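PDB 1W5S: ORC1-type DNA replication protein 2 from Aeropyrum pernix, which binds DNA and ATP and takes part in regulating DNA replication, as an archaeal member of the CDC6/cdc18 family. Local coordinates for residues Gly7-Arg12 with Ala265-Cys270; Glu17-Pro22 with Glu225-Leu230; Leu24-Gly29 with Tyr221-Gln226. One frame throughout, in Å; residues are numbered along the deposited sequence.

Interaction 1 (Gly7-Arg12 with Ala265-Cys270); sequences GLFKDR and ALKMAC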
loop_
_atom_site.group_PDB
_atom_site.type_symbol
_atom_site.label_atom_id
_atom_site.label_comp_id
_atom_site.label_asym_id
_atom_site.label_seq_id
_atom_site.Cartn_x
_atom_site.Cartn_y
_atom_site.Cartn_z
ATOM N N GLY A 7 28.464 18.309 -6.666
ATOM C CA GLY A 7 27.070 18.197 -7.176
ATOM C C GLY A 7 26.838 17.388 -8.453
ATOM O O GLY A 7 27.331 17.748 -9.536
ATOM N N LEU A 8 26.110 16.284 -8.318
ATOM C CA LEU A 8 25.436 15.657 -9.444
ATOM C C LEU A 8 23.998 16.167 -9.445
ATOM O O LEU A 8 23.394 16.348 -10.488
ATOM C CB LEU A 8 25.500 14.101 -9.371
ATOM C CG LEU A 8 26.623 13.418 -10.210
ATOM C CD1 LEU A 8 28.001 13.694 -9.673
ATOM C CD2 LEU A 8 26.472 11.931 -10.355
ATOM N N PHE A 9 23.467 16.436 -8.255
ATOM C CA PHE A 9 22.117 16.974 -8.086
ATOM C C PHE A 9 21.940 18.404 -8.574
ATOM O O PHE A 9 22.729 19.244 -8.242
ATOM C CB PHE A 9 21.697 16.900 -6.605
ATOM C CG PHE A 9 21.731 15.503 -6.048
ATOM C CD1 PHE A 9 22.845 15.042 -5.359
ATOM C CD2 PHE A 9 20.687 14.631 -6.263
ATOM C CE1 PHE A 9 22.889 13.777 -4.868
ATOM C CE2 PHE A 9 20.733 13.348 -5.763
ATOM C CZ PHE A 9 21.826 12.930 -5.061
ATOM N N LYS A 10 20.900 18.665 -9.361
ATOM C CA LYS A 10 20.441 20.046 -9.621
ATOM C C LYS A 10 19.298 20.432 -8.711
ATOM O O LYS A 10 19.049 21.611 -8.513
ATOM C CB LYS A 10 20.041 20.254 -11.081
ATOM C CG LYS A 10 18.601 19.945 -11.461
ATOM C CD LYS A 10 18.501 20.128 -12.965
ATOM C CE LYS A 10 17.270 19.525 -13.605
ATOM N NZ LYS A 10 17.697 19.240 -15.029
ATOM N N ASP A 11 18.607 19.427 -8.181
ATOM C CA ASP A 11 17.623 19.611 -7.139
ATOM C C ASP A 11 17.446 18.353 -6.261
ATOM O O ASP A 11 16.764 17.400 -6.636
ATOM C CB ASP A 11 16.307 20.008 -7.768
ATOM C CG ASP A 11 15.336 20.510 -6.768
ATOM O OD1 ASP A 11 15.639 20.406 -5.579
ATOM O OD2 ASP A 11 14.257 20.992 -7.153
ATOM N N ARG A 12 18.061 18.381 -5.083
ATOM C CA ARG A 12 18.071 17.233 -4.157
ATOM C C ARG A 12 16.715 16.903 -3.575
ATOM O O ARG A 12 16.490 15.820 -3.102
ATOM C CB ARG A 12 19.076 17.449 -2.993
ATOM C CG ARG A 12 20.460 16.902 -3.220
ATOM C CD ARG A 12 21.364 16.984 -1.939
ATOM N NE ARG A 12 22.230 15.781 -1.811
ATOM C CZ ARG A 12 21.792 14.571 -1.417
ATOM N NH1 ARG A 12 22.626 13.550 -1.346
ATOM N NH2 ARG A 12 20.509 14.368 -1.087
ATOM N N ALA A 265 18.383 3.709 -4.618
ATOM C CA ALA A 265 19.580 3.233 -5.273
ATOM C C ALA A 265 20.225 4.309 -6.125
ATOM O O ALA A 265 21.454 4.480 -6.094
ATOM C CB ALA A 265 19.292 1.964 -6.132
ATOM N N LEU A 266 19.417 4.955 -6.958
ATOM C CA LEU A 266 19.897 6.025 -7.819
ATOM C C LEU A 266 20.463 7.190 -6.977
ATOM O O LEU A 266 21.523 7.726 -7.237
ATOM C CB LEU A 266 18.758 6.491 -8.736
ATOM C CG LEU A 266 19.077 7.710 -9.554
ATOM C CD1 LEU A 266 20.384 7.443 -10.313
ATOM C CD2 LEU A 266 17.922 8.056 -10.464
ATOM N N LYS A 267 19.723 7.571 -5.961
ATOM C CA LYS A 267 20.204 8.570 -4.998
ATOM C C LYS A 267 21.599 8.213 -4.416
ATOM O O LYS A 267 22.521 9.029 -4.437
ATOM C CB LYS A 267 19.159 8.745 -3.902
ATOM C CG LYS A 267 19.387 9.895 -2.938
ATOM C CD LYS A 267 18.594 9.640 -1.620
ATOM C CE LYS A 267 19.127 10.422 -0.446
ATOM N NZ LYS A 267 20.365 9.780 0.215
ATOM N N MET A 268 21.722 7.002 -3.893
ATOM C CA MET A 268 22.944 6.508 -3.285
ATOM C C MET A 268 24.153 6.537 -4.235
ATOM O O MET A 268 25.237 6.975 -3.848
ATOM C CB MET A 268 22.765 5.076 -2.786
ATOM C CG MET A 268 21.959 4.868 -1.479
ATOM S SD MET A 268 21.802 3.059 -1.066
ATOM C CE MET A 268 23.575 2.556 -1.249
ATOM N N ALA A 269 23.958 6.084 -5.461
ATOM C CA ALA A 269 25.010 6.123 -6.458
ATOM C C ALA A 269 25.480 7.556 -6.722
ATOM O O ALA A 269 26.710 7.800 -6.888
ATOM C CB ALA A 269 24.577 5.461 -7.724
ATOM N N CYS A 270 24.530 8.485 -6.759
ATOM C CA CYS A 270 24.830 9.920 -6.982
ATOM C C CYS A 270 25.642 10.501 -5.859
ATOM O O CYS A 270 26.561 11.270 -6.089
ATOM C CB CYS A 270 23.575 10.769 -7.187
ATOM S SG CYS A 270 22.743 10.415 -8.727
#
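The sulfur of C270 sits obliquely to the ring of F9, a Cys sulfur-aromatic contact, with SG 5.0 Å from the ring centroid and 31° off its normal. The closer touch is through carbon. F9 CZ lies 3.5 Å from C270 CB, and CE1 and CE2 flank it. The ring gets there because CG of F9 stands anti to its carbonyl carbon (chi1 -58°), which swings the ring end toward the helix. K267 also meets the ring: its backbone O lies at the ring edge, near the plane, 4.0 Å from F9 CZ. L8 adds a looser apolar contact, CD2 to C270 SG at 4.3 Å. Helix 259-275 belongs to the lid of the AAA+ ATPase, and here the N-terminal loop is laid along it. R12 packs its own CG over one face of the F9 ring, 3.4 Å above the plane and offset toward the rim. With an alanine at F9 the ring is gone, and C270 CB and R12 CG are likely to lose their packing partner. The guanidinium of R12 has K267 CE at its edge, 4.2 Å from NH2. The two positive ends, R12 NH1 and K267 NZ, are 4.7 Å apart. Both form salt bridges to OE1 of E271, so one carboxylate probably offsets the two like charges.

Interaction 2 (Glu17-Pro22 with Glu225-Leu230); sequences ENYIPP and EQRAEL. With ADP (adenosine-5'-diphosphate), chain E.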
loop_
_atom_site.group_PDB
_atom_site.type_symbol
_atom_site.label_atom_id
_atom_site.label_comp_id
_atom_site.label_asym_id
_atom_site.label_seq_id
_atom_site.Cartn_x
_atom_site.Cartn_y
_atom_site.Cartn_z
ATOM N N GLU A 17 12.065 11.004 0.179
ATOM C CA GLU A 17 10.973 10.014 0.254
ATOM C C GLU A 17 9.584 10.639 0.041
ATOM O O GLU A 17 8.663 9.964 -0.389
ATOM C CB GLU A 17 10.970 9.283 1.630
ATOM C CG GLU A 17 12.246 8.373 2.009
ATOM C CD GLU A 17 12.069 6.806 1.800
ATOM O OE1 GLU A 17 13.013 6.085 1.274
ATOM O OE2 GLU A 17 10.962 6.312 2.196
ATOM N N ASN A 18 9.403 11.907 0.392
ATOM C CA ASN A 18 8.088 12.546 0.346
ATOM C C ASN A 18 7.723 13.222 -0.983
ATOM O O ASN A 18 6.560 13.507 -1.205
ATOM C CB ASN A 18 7.938 13.579 1.501
ATOM C CG ASN A 18 9.096 14.689 1.519
ATOM O OD1 ASN A 18 9.216 15.485 2.480
ATOM N ND2 ASN A 18 9.930 14.719 0.468
ATOM N N TYR A 19 8.713 13.479 -1.835
ATOM C CA TYR A 19 8.536 14.206 -3.089
ATOM C C TYR A 19 7.585 13.501 -4.032
ATOM O O TYR A 19 7.749 12.337 -4.313
ATOM C CB TYR A 19 9.878 14.400 -3.805
ATOM C CG TYR A 19 9.821 15.117 -5.153
ATOM C CD1 TYR A 19 9.784 16.536 -5.234
ATOM C CD2 TYR A 19 9.793 14.398 -6.339
ATOM C CE1 TYR A 19 9.750 17.187 -6.463
ATOM C CE2 TYR A 19 9.751 15.032 -7.568
ATOM C CZ TYR A 19 9.735 16.432 -7.629
ATOM O OH TYR A 19 9.701 17.054 -8.855
ATOM N N ILE A 20 6.557 14.217 -4.484
ATOM C CA ILE A 20 5.773 13.774 -5.624
ATOM C C ILE A 20 6.185 14.686 -6.788
ATOM O O ILE A 20 6.323 15.892 -6.614
ATOM C CB ILE A 20 4.274 13.952 -5.449
ATOM C CG1 ILE A 20 3.782 13.642 -4.023
ATOM C CG2 ILE A 20 3.556 13.110 -6.488
ATOM C CD1 ILE A 20 3.489 12.205 -3.757
ATOM N N PRO A 21 6.340 14.106 -7.982
ATOM C CA PRO A 21 6.595 14.927 -9.151
ATOM C C PRO A 21 5.336 15.702 -9.604
ATOM O O PRO A 21 4.192 15.367 -9.236
ATOM C CB PRO A 21 7.031 13.905 -10.237
ATOM C CG PRO A 21 6.678 12.597 -9.732
ATOM C CD PRO A 21 6.159 12.697 -8.328
ATOM N N PRO A 22 5.553 16.753 -10.388
ATOM C CA PRO A 22 4.489 17.632 -10.827
ATOM C C PRO A 22 3.541 16.950 -11.810
ATOM O O PRO A 22 2.403 17.395 -11.914
ATOM C CB PRO A 22 5.237 18.781 -11.483
ATOM C CG PRO A 22 6.514 18.215 -11.895
ATOM C CD PRO A 22 6.852 17.135 -10.926
ATOM N N GLU A 225 14.070 7.871 -14.863
ATOM C CA GLU A 225 14.313 8.869 -15.892
ATOM C C GLU A 225 13.754 10.254 -15.474
ATOM O O GLU A 225 14.383 11.267 -15.665
ATOM C CB GLU A 225 13.724 8.408 -17.268
ATOM C CG GLU A 225 14.350 9.185 -18.411
ATOM C CD GLU A 225 13.657 9.091 -19.760
ATOM O OE1 GLU A 225 14.404 9.064 -20.740
ATOM O OE2 GLU A 225 12.416 9.097 -19.863
ATOM N N GLN A 226 12.546 10.279 -14.915
ATOM C CA GLN A 226 11.861 11.547 -14.633
ATOM C C GLN A 226 12.552 12.236 -13.434
ATOM O O GLN A 226 12.692 13.472 -13.369
ATOM C CB GLN A 226 10.375 11.287 -14.370
ATOM C CG GLN A 226 9.656 12.435 -13.664
ATOM C CD GLN A 226 8.197 12.147 -13.400
ATOM O OE1 GLN A 226 7.841 11.120 -12.776
ATOM N NE2 GLN A 226 7.336 13.069 -13.834
ATOM N N ARG A 227 12.966 11.407 -12.478
ATOM C CA ARG A 227 13.726 11.912 -11.335
ATOM C C ARG A 227 15.103 12.426 -11.779
ATOM O O ARG A 227 15.599 13.419 -11.267
ATOM C CB ARG A 227 13.929 10.793 -10.325
ATOM C CG ARG A 227 12.684 10.273 -9.758
ATOM C CD ARG A 227 11.914 11.293 -8.991
ATOM N NE ARG A 227 10.672 10.696 -8.555
ATOM C CZ ARG A 227 10.280 10.565 -7.306
ATOM N NH1 ARG A 227 10.955 11.100 -6.341
ATOM N NH2 ARG A 227 9.124 9.998 -7.044
ATOM N N ALA A 228 15.722 11.701 -12.705
ATOM C CA ALA A 228 16.959 12.158 -13.290
ATOM C C ALA A 228 16.723 13.489 -13.949
ATOM O O ALA A 228 17.371 14.434 -13.546
ATOM C CB ALA A 228 17.546 11.140 -14.271
ATOM N N GLU A 229 15.793 13.594 -14.897
ATOM C CA GLU A 229 15.508 14.895 -15.592
ATOM C C GLU A 229 15.253 16.066 -14.629
ATOM O O GLU A 229 15.715 17.180 -14.843
ATOM C CB GLU A 229 14.268 14.787 -16.513
ATOM C CG GLU A 229 14.469 14.110 -17.882
ATOM C CD GLU A 229 13.133 13.683 -18.567
ATOM O OE1 GLU A 229 13.158 12.880 -19.512
ATOM O OE2 GLU A 229 12.042 14.161 -18.175
ATOM N N LEU A 230 14.478 15.809 -13.580
ATOM C CA LEU A 230 14.050 16.857 -12.648
ATOM C C LEU A 230 15.095 17.223 -11.613
ATOM O O LEU A 230 15.113 18.339 -11.122
ATOM C CB LEU A 230 12.792 16.421 -11.896
ATOM C CG LEU A 230 11.563 16.334 -12.773
ATOM C CD1 LEU A 230 10.478 15.539 -12.012
ATOM C CD2 LEU A 230 11.043 17.713 -13.192
HETATM P PB ADP E . 3.821 2.572 -1.521
HETATM O O1B ADP E . 4.781 1.977 -0.525
HETATM O O2B ADP E . 3.051 1.521 -2.315
HETATM O O3B ADP E . 2.864 3.578 -0.842
HETATM P PA ADP E . 4.992 5.056 -2.529
HETATM O O1A ADP E . 5.453 5.358 -1.143
HETATM O O2A ADP E . 3.816 5.757 -3.171
HETATM O O3A ADP E . 4.728 3.398 -2.565
HETATM O "O5'" ADP E . 6.258 5.164 -3.542
HETATM C "C5'" ADP E . 7.609 4.764 -3.214
HETATM C "C4'" ADP E . 8.576 5.710 -3.860
HETATM O "O4'" ADP E . 8.475 5.597 -5.292
HETATM C "C3'" ADP E . 8.289 7.173 -3.562
HETATM O "O3'" ADP E . 9.474 7.936 -3.651
HETATM C "C2'" ADP E . 7.368 7.637 -4.709
HETATM O "O2'" ADP E . 7.501 9.049 -5.005
HETATM C "C1'" ADP E . 7.941 6.806 -5.872
HETATM N N9 ADP E . 6.882 6.577 -6.875
HETATM C C8 ADP E . 5.983 5.577 -6.800
HETATM N N7 ADP E . 5.156 5.592 -7.830
HETATM C C5 ADP E . 5.520 6.596 -8.608
HETATM C C6 ADP E . 4.995 7.135 -9.857
HETATM N N6 ADP E . 3.914 6.524 -10.414
HETATM N N1 ADP E . 5.629 8.199 -10.413
HETATM C C2 ADP E . 6.701 8.768 -9.766
HETATM N N3 ADP E . 7.192 8.301 -8.588
HETATM C C4 ADP E . 6.667 7.252 -7.983
HETATM O O HOH W 1 9.987 10.549 -3.835
#
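The guanidinium of R227 presents one face to the edge of the Y19 ring and its own edge to ADP. Y19 CD2 lies 3.5 Å from R227 NH1, and CE2 stands over the guanidinium toward its rim. The two planes are 62° apart, so this is not a parallel stack. At the guanidinium edge, in plane, are the ribose O2' of ADP and a water. NH2 of R227 is held twice by the nucleotide. R227 NH2 donates to O2' of ADP at 2.8 Å and to N3 of the adenine at 3.0 Å, with N-H...acceptor angles of 143° and 151°. R227 NH1 donates to the water at 2.7 Å. That water donates in turn to the backbone O of Y19 and is hydrogen-bonded to both ribose hydroxyls. NH1 has a further partner in the backbone O of V14. These bonds probably fix the rotation of the guanidinium. The arginine chain is bent at chi2, which turns its end from the helix toward the ribose.

P21 packs beside the adenine. P21 CG is 3.6 Å from Q226 OE1, and also approaches C2 of ADP. P21 and Q226 cross at about a right angle, with CB over the amide. The amide NE2 of Q226 is bound to the backbone O of E23. L230 CD1 extends the contact away from the nucleotide. L230 CD1 meets Y19 OH at 3.6 Å and P22 CD at 4.1 Å.

T67, near P21, and the other P-loop residues hold the phosphate end of ADP. R227 is an ATP-binding residue on lid helix 217-231, so the N-terminal loop and the lid close over the ribose and adenine, completing the nucleotide site of this AAA+ ATPase.

Interaction 3 (Leu24-Gly29 with Tyr221-Gln226); sequences LRVRRG and YTILEQ. With ADP (adenosine-5'-diphosphate), chain E.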
loop_
_atom_site.group_PDB
_atom_site.type_symbol
_atom_site.label_atom_id
_atom_site.label_comp_id
_atom_site.label_asym_id
_atom_site.label_seq_id
_atom_site.Cartn_x
_atom_site.Cartn_y
_atom_site.Cartn_z
ATOM N N LEU A 24 2.534 12.606 -13.271
ATOM C CA LEU A 24 2.816 11.198 -13.240
ATOM C C LEU A 24 3.079 10.723 -14.653
ATOM O O LEU A 24 2.499 11.254 -15.563
ATOM C CB LEU A 24 1.661 10.405 -12.620
ATOM C CG LEU A 24 1.456 10.609 -11.124
ATOM C CD1 LEU A 24 0.302 9.798 -10.689
ATOM C CD2 LEU A 24 2.687 10.254 -10.274
ATOM N N ARG A 25 3.992 9.773 -14.846
ATOM C CA ARG A 25 4.242 9.224 -16.167
ATOM C C ARG A 25 3.972 7.750 -16.202
ATOM O O ARG A 25 4.050 7.122 -17.274
ATOM C CB ARG A 25 5.672 9.486 -16.634
ATOM C CG ARG A 25 5.964 10.940 -16.892
ATOM C CD ARG A 25 7.406 11.127 -17.331
ATOM N NE ARG A 25 7.716 12.511 -17.603
ATOM C CZ ARG A 25 8.909 12.978 -17.990
ATOM N NH1 ARG A 25 9.980 12.184 -18.129
ATOM N NH2 ARG A 25 9.035 14.266 -18.225
ATOM N N VAL A 26 3.663 7.176 -15.051
ATOM C CA VAL A 26 3.379 5.753 -14.986
ATOM C C VAL A 26 1.971 5.451 -14.444
ATOM O O VAL A 26 1.342 4.437 -14.839
ATOM C CB VAL A 26 4.451 4.981 -14.172
ATOM C CG1 VAL A 26 4.010 3.550 -13.959
ATOM C CG2 VAL A 26 5.801 4.975 -14.904
ATOM N N ARG A 27 1.471 6.255 -13.533
ATOM C CA ARG A 27 0.149 5.921 -12.974
ATOM C C ARG A 27 -0.872 6.969 -13.461
ATOM O O ARG A 27 -1.900 7.184 -12.841
ATOM C CB ARG A 27 0.199 6.016 -11.424
ATOM C CG ARG A 27 1.046 4.958 -10.717
ATOM C CD ARG A 27 0.537 3.589 -10.911
ATOM N NE ARG A 27 1.053 2.660 -9.893
ATOM C CZ ARG A 27 1.168 1.348 -10.111
ATOM N NH1 ARG A 27 0.836 0.853 -11.331
ATOM N NH2 ARG A 27 1.647 0.532 -9.157
ATOM N N ARG A 28 -0.498 7.618 -14.562
ATOM C CA ARG A 28 -0.772 9.055 -14.824
ATOM C C ARG A 28 -2.162 9.247 -15.339
ATOM O O ARG A 28 -2.867 10.250 -15.009
ATOM C CB ARG A 28 0.232 9.600 -15.860
ATOM C CG ARG A 28 -0.107 9.415 -17.356
ATOM C CD ARG A 28 0.750 8.323 -18.114
ATOM N NE ARG A 28 0.768 6.972 -17.497
ATOM C CZ ARG A 28 -0.219 6.067 -17.556
ATOM N NH1 ARG A 28 -1.368 6.345 -18.154
ATOM N NH2 ARG A 28 -0.072 4.893 -16.964
ATOM N N GLY A 29 -2.525 8.238 -16.134
ATOM C CA GLY A 29 -3.825 8.082 -16.702
ATOM C C GLY A 29 -4.807 7.819 -15.600
ATOM O O GLY A 29 -5.755 8.614 -15.471
ATOM N N TYR A 221 12.137 2.299 -15.069
ATOM C CA TYR A 221 12.889 3.169 -15.949
ATOM C C TYR A 221 12.203 4.532 -16.090
ATOM O O TYR A 221 12.798 5.571 -15.795
ATOM C CB TYR A 221 13.140 2.555 -17.348
ATOM C CG TYR A 221 14.026 3.515 -18.093
ATOM C CD1 TYR A 221 13.488 4.509 -18.877
ATOM C CD2 TYR A 221 15.384 3.501 -17.910
ATOM C CE1 TYR A 221 14.261 5.409 -19.514
ATOM C CE2 TYR A 221 16.159 4.388 -18.527
ATOM C CZ TYR A 221 15.583 5.366 -19.332
ATOM O OH TYR A 221 16.373 6.292 -19.978
ATOM N N THR A 222 10.948 4.532 -16.518
ATOM C CA THR A 222 10.238 5.763 -16.696
ATOM C C THR A 222 10.252 6.615 -15.398
ATOM O O THR A 222 10.362 7.826 -15.436
ATOM C CB THR A 222 8.781 5.486 -17.181
ATOM O OG1 THR A 222 8.815 4.973 -18.501
ATOM C CG2 THR A 222 7.927 6.758 -17.200
ATOM N N ILE A 223 10.108 5.984 -14.256
ATOM C CA ILE A 223 10.140 6.706 -12.954
ATOM C C ILE A 223 11.497 7.276 -12.647
ATOM O O ILE A 223 11.585 8.364 -12.190
ATOM C CB ILE A 223 9.683 5.762 -11.786
ATOM C CG1 ILE A 223 8.161 5.590 -11.874
ATOM C CG2 ILE A 223 10.092 6.254 -10.399
ATOM C CD1 ILE A 223 7.613 4.479 -11.018
ATOM N N LEU A 224 12.561 6.521 -12.899
ATOM C CA LEU A 224 13.940 6.975 -12.635
ATOM C C LEU A 224 14.348 8.092 -13.594
ATOM O O LEU A 224 14.856 9.133 -13.191
ATOM C CB LEU A 224 14.910 5.804 -12.730
ATOM C CG LEU A 224 14.859 4.669 -11.687
ATOM C CD1 LEU A 224 15.750 3.547 -12.100
ATOM C CD2 LEU A 224 15.283 5.194 -10.381
ATOM N N GLU A 225 14.070 7.871 -14.863
ATOM C CA GLU A 225 14.313 8.869 -15.892
ATOM C C GLU A 225 13.754 10.254 -15.474
ATOM O O GLU A 225 14.383 11.267 -15.665
ATOM C CB GLU A 225 13.724 8.408 -17.268
ATOM C CG GLU A 225 14.350 9.185 -18.411
ATOM C CD GLU A 225 13.657 9.091 -19.760
ATOM O OE1 GLU A 225 14.404 9.064 -20.740
ATOM O OE2 GLU A 225 12.416 9.097 -19.863
ATOM N N GLN A 226 12.546 10.279 -14.915
ATOM C CA GLN A 226 11.861 11.547 -14.633
ATOM C C GLN A 226 12.552 12.236 -13.434
ATOM O O GLN A 226 12.692 13.472 -13.369
ATOM C CB GLN A 226 10.375 11.287 -14.370
ATOM C CG GLN A 226 9.656 12.435 -13.664
ATOM C CD GLN A 226 8.197 12.147 -13.400
ATOM O OE1 GLN A 226 7.841 11.120 -12.776
ATOM N NE2 GLN A 226 7.336 13.069 -13.834
HETATM P PB ADP E . 3.821 2.572 -1.521
HETATM O O1B ADP E . 4.781 1.977 -0.525
HETATM O O2B ADP E . 3.051 1.521 -2.315
HETATM O O3B ADP E . 2.864 3.578 -0.842
HETATM P PA ADP E . 4.992 5.056 -2.529
HETATM O O1A ADP E . 5.453 5.358 -1.143
HETATM O O2A ADP E . 3.816 5.757 -3.171
HETATM O O3A ADP E . 4.728 3.398 -2.565
HETATM O "O5'" ADP E . 6.258 5.164 -3.542
HETATM C "C5'" ADP E . 7.609 4.764 -3.214
HETATM C "C4'" ADP E . 8.576 5.710 -3.860
HETATM O "O4'" ADP E . 8.475 5.597 -5.292
HETATM C "C3'" ADP E . 8.289 7.173 -3.562
HETATM O "O3'" ADP E . 9.474 7.936 -3.651
HETATM C "C2'" ADP E . 7.368 7.637 -4.709
HETATM O "O2'" ADP E . 7.501 9.049 -5.005
HETATM C "C1'" ADP E . 7.941 6.806 -5.872
HETATM N N9 ADP E . 6.882 6.577 -6.875
HETATM C C8 ADP E . 5.983 5.577 -6.800
HETATM N N7 ADP E . 5.156 5.592 -7.830
HETATM C C5 ADP E . 5.520 6.596 -8.608
HETATM C C6 ADP E . 4.995 7.135 -9.857
HETATM N N6 ADP E . 3.914 6.524 -10.414
HETATM N N1 ADP E . 5.629 8.199 -10.413
HETATM C C2 ADP E . 6.701 8.768 -9.766
HETATM N N3 ADP E . 7.192 8.301 -8.588
HETATM C C4 ADP E . 6.667 7.252 -7.983
HETATM O O HOH W 2 5.847 9.433 -12.824
HETATM O O HOH W 3 10.388 9.407 -17.876
#
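V26 CG2 touches T222 CG2 at 3.6 Å and I223 CG1 at 3.9 Å, joining the N-terminal loop to lid helix 217-231 at the adenine pocket of the AAA+ ATPase. T222 CG2 also meets R25 CB. The threonine offers its methyl because CG2 is anti to the backbone N, while OG1 is hydrogen-bonded to the backbone O of R218. On the adenine, L24 CD2 lies 3.6 Å from N1, and I223 CD1 packs on the C5 and C6 side.

R25 and Q226 cross obliquely. The guanidinium and amide planes are 22° apart, and Q226 CG lies over one guanidinium face. With the arginine chain extended, R25 NE comes 3.8 Å from Q226 NE2, a packing contact, since NE2 donates to the backbone O of E23. The strongest charge partner of R25 is E229, whose carboxylate makes a salt bridge to NH1. E225 is also nearby, but R25 NH1 to OE2 is beyond salt-bridge distance.

Two waters complete the contact. One accepts from R25 N and donates to Q226 OE1 at 2.6 Å. The other lies at the guanidinium edge, in plane, accepting from R25 NH1 and donating to T222 O and E225 OE2, the last at 2.9 Å.

Overall arrangement
All three contacts pair the N-terminal loop, which runs up to helix 29-43, with the lid. Residues 7-12 meet helix 259-275 and close the longest loop, interaction 1. Residues 17-22 then meet the C-terminal half of helix 217-231, and residues 24-29 meet the preceding turns, so interactions 2 and 3 lie within the loop of interaction 1. Later residues of the N-terminal loop thus meet earlier turns of helix 217-231. Interactions 2 and 3 end on the same stretch of that helix, sharing E225 and Q226, and both touch ADP. K10 NZ links interactions 1 and 2 through E229 O. L266 packs on L224, joining interactions 1 and 3 through the two lid helices.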